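PDB 1DMH: catechol 1,2-dioxygenase from Acinetobacter sp., which uses a ferric iron and molecular oxygen to cleave the aromatic ring of catechol between its two hydroxyls, yielding cis,cis-muconate. Local coordinates for residues H35-L38 / S39-K43. Numbering follows the deposited sequence.
Sequences HRVL and SDLYK
Residues 35-38 run without a break into 39-43 as successive turns of helix 28-47, joined by four backbone i to i+4 bonds: Ser39 N to His35 O, Asp40 N to Arg36 O, Leu41 N to Val37 O and Tyr42 N to Leu38 O, the last at 2.8 Å. His35 O carries a second donor. With its hydroxyl beside the backbone N (chi1 -65°), Ser39 folds back on the preceding turn, and Ser39 OG donates to His35 O over 2.8 Å; Ser39 N and OG approach that oxygen from opposite faces of the carbonyl plane. Ser39 OG also lies over one face of the His35 imidazole, toward its rim, 3.7 Å from His35 NE2.

One residue along, Arg36 and Asp40 form an i to i+4 salt bridge. A bend at chi2 (59°) in the arginine chain brings NE to 2.9 Å from Asp40 OD2, which lies close to the guanidinium plane and is approached on its syn side. The guanidinium and carboxylate planes are steeply turned, 76° apart, and a water bridges Arg36 NH2 and Asp40 OD2. This helix belongs to the N-terminal helical zipper that forms the dimer axis, and Arg36 NH2 forms a second salt bridge across the subunit interface, with Asp47 of the second subunit.

On the apolar side, Val37 and Leu41 lie alongside each other, pointing the same way, with Val37 CG1 4.0 Å from Leu41 CD1; the Leu41 side chain is about 5 Å from a bound phospholipid. Leu38 and Tyr42 meet more loosely, Leu38 CD2 lying 4.4 Å from Tyr42 CE1. Both also pack on Leu15 of helix 9-18, while the Tyr42 ring stacks on Tyr83 of the second subunit and its hydroxyl is hydrogen-bonded to Leu78 O of that subunit.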
ATOM      1  N   HIS A  35      -3.840   8.383 -13.779  1.00 13.14           N
ATOM      2  CA  HIS A  35      -2.970   9.278 -14.524  1.00 12.80           C
ATOM      3  C   HIS A  35      -2.486  10.439 -13.648  1.00 12.76           C
ATOM      4  O   HIS A  35      -1.309  10.772 -13.649  1.00 12.59           O
ATOM      5  CB  HIS A  35      -3.671   9.816 -15.767  1.00 14.12           C
ATOM      6  CG  HIS A  35      -2.787  10.672 -16.618  1.00 16.66           C
ATOM      7  ND1 HIS A  35      -2.908  12.044 -16.673  1.00 17.99           N
ATOM      8  CD2 HIS A  35      -1.698  10.359 -17.358  1.00 16.89           C
ATOM      9  CE1 HIS A  35      -1.928  12.541 -17.405  1.00 18.26           C
ATOM     10  NE2 HIS A  35      -1.180  11.540 -17.833  1.00 18.82           N
ATOM     11  N   ARG A  36      -3.378  11.037 -12.875  1.00 11.69           N
ATOM     12  CA  ARG A  36      -2.980  12.148 -12.014  1.00 12.08           C
ATOM     13  C   ARG A  36      -2.031  11.719 -10.900  1.00 12.10           C
ATOM     14  O   ARG A  36      -1.015  12.367 -10.661  1.00 11.22           O
ATOM     15  CB  ARG A  36      -4.224  12.807 -11.406  1.00 12.95           C
ATOM     16  CG  ARG A  36      -3.953  13.833 -10.315  1.00 11.39           C
ATOM     17  CD  ARG A  36      -3.088  14.973 -10.782  1.00 11.71           C
ATOM     18  NE  ARG A  36      -3.027  16.001  -9.749  1.00 13.03           N
ATOM     19  CZ  ARG A  36      -3.950  16.951  -9.593  1.00 13.44           C
ATOM     20  NH1 ARG A  36      -4.997  17.017 -10.419  1.00 13.11           N
ATOM     21  NH2 ARG A  36      -3.869  17.787  -8.571  1.00 13.47           N
ATOM     22  N   VAL A  37      -2.356  10.633 -10.209  1.00 11.66           N
ATOM     23  CA  VAL A  37      -1.492  10.170  -9.135  1.00 12.13           C
ATOM     24  C   VAL A  37      -0.099   9.787  -9.658  1.00 11.79           C
ATOM     25  O   VAL A  37       0.903  10.136  -9.039  1.00 10.82           O
ATOM     26  CB  VAL A  37      -2.137   8.981  -8.369  1.00 13.33           C
ATOM     27  CG1 VAL A  37      -1.176   8.476  -7.292  1.00 13.13           C
ATOM     28  CG2 VAL A  37      -3.427   9.432  -7.712  1.00 12.71           C
ATOM     29  N   LEU A  38      -0.017   9.086 -10.791  1.00 11.80           N
ATOM     30  CA  LEU A  38       1.301   8.717 -11.343  1.00 12.64           C
ATOM     31  C   LEU A  38       2.104   9.941 -11.756  1.00 12.12           C
ATOM     32  O   LEU A  38       3.304  10.019 -11.534  1.00 11.19           O
ATOM     33  CB  LEU A  38       1.183   7.824 -12.576  1.00 13.31           C
ATOM     34  CG  LEU A  38       0.653   6.416 -12.376  1.00 14.96           C
ATOM     35  CD1 LEU A  38       0.697   5.682 -13.702  1.00 15.15           C
ATOM     36  CD2 LEU A  38       1.510   5.711 -11.357  1.00 16.31           C
ATOM     37  N   SER A  39       1.434  10.889 -12.389  1.00 11.95           N
ATOM     38  CA  SER A  39       2.102  12.100 -12.822  1.00 11.77           C
ATOM     39  C   SER A  39       2.692  12.805 -11.626  1.00 11.05           C
ATOM     40  O   SER A  39       3.854  13.173 -11.639  1.00 11.97           O
ATOM     41  CB  SER A  39       1.118  13.025 -13.539  1.00 11.65           C
ATOM     42  OG  SER A  39       0.683  12.401 -14.733  1.00 15.22           O
ATOM     43  N   ASP A  40       1.890  13.000 -10.594  1.00 10.70           N
ATOM     44  CA  ASP A  40       2.391  13.671  -9.401  1.00 11.25           C
ATOM     45  C   ASP A  40       3.568  12.922  -8.763  1.00 11.07           C
ATOM     46  O   ASP A  40       4.537  13.539  -8.350  1.00 11.36           O
ATOM     47  CB  ASP A  40       1.271  13.866  -8.357  1.00 12.01           C
ATOM     48  CG  ASP A  40       0.238  14.920  -8.778  1.00 12.49           C
ATOM     49  OD1 ASP A  40       0.491  15.719  -9.713  1.00 13.03           O
ATOM     50  OD2 ASP A  40      -0.829  14.947  -8.146  1.00 13.17           O
ATOM     51  N   LEU A  41       3.493  11.596  -8.685  1.00 10.29           N
ATOM     52  CA  LEU A  41       4.578  10.834  -8.082  1.00 10.67           C
ATOM     53  C   LEU A  41       5.846  10.848  -8.922  1.00 10.45           C
ATOM     54  O   LEU A  41       6.941  10.928  -8.370  1.00  9.96           O
ATOM     55  CB  LEU A  41       4.139   9.390  -7.814  1.00 11.49           C
ATOM     56  CG  LEU A  41       3.173   9.207  -6.646  1.00 12.57           C
ATOM     57  CD1 LEU A  41       2.736   7.743  -6.597  1.00 13.88           C
ATOM     58  CD2 LEU A  41       3.854   9.599  -5.347  1.00 13.85           C
ATOM     59  N   TYR A  42       5.707  10.739 -10.242  1.00 10.34           N
ATOM     60  CA  TYR A  42       6.878  10.782 -11.125  1.00 11.38           C
ATOM     61  C   TYR A  42       7.530  12.150 -10.959  1.00 11.71           C
ATOM     62  O   TYR A  42       8.751  12.262 -10.919  1.00 12.48           O
ATOM     63  CB  TYR A  42       6.481  10.603 -12.590  1.00 11.28           C
ATOM     64  CG  TYR A  42       6.369   9.171 -13.079  1.00 12.05           C
ATOM     65  CD1 TYR A  42       5.764   8.181 -12.298  1.00 12.35           C
ATOM     66  CD2 TYR A  42       6.743   8.845 -14.378  1.00 11.95           C
ATOM     67  CE1 TYR A  42       5.516   6.920 -12.814  1.00 12.22           C
ATOM     68  CE2 TYR A  42       6.500   7.581 -14.904  1.00 11.96           C
ATOM     69  CZ  TYR A  42       5.879   6.634 -14.124  1.00 12.17           C
ATOM     70  OH  TYR A  42       5.538   5.432 -14.677  1.00 11.63           O
ATOM     71  N   LYS A  43       6.717  13.197 -10.867  1.00 12.17           N
ATOM     72  CA  LYS A  43       7.279  14.523 -10.687  1.00 12.20           C
ATOM     73  C   LYS A  43       7.916  14.650  -9.299  1.00 12.11           C
ATOM     74  O   LYS A  43       8.980  15.247  -9.180  1.00 12.49           O
ATOM     75  CB  LYS A  43       6.201  15.592 -10.882  1.00 14.55           C
ATOM     76  CG  LYS A  43       6.737  16.999 -10.873  1.00 17.02           C
ATOM     77  CD  LYS A  43       5.629  17.969 -11.188  1.00 22.40           C
ATOM     78  CE  LYS A  43       6.149  19.401 -11.383  1.00 25.53           C
ATOM     79  NZ  LYS A  43       6.766  19.955 -10.133  1.00 27.83           N
TER
HETATM   80  O   HOH W   1      -1.712  17.003  -6.678  1.00 12.89           O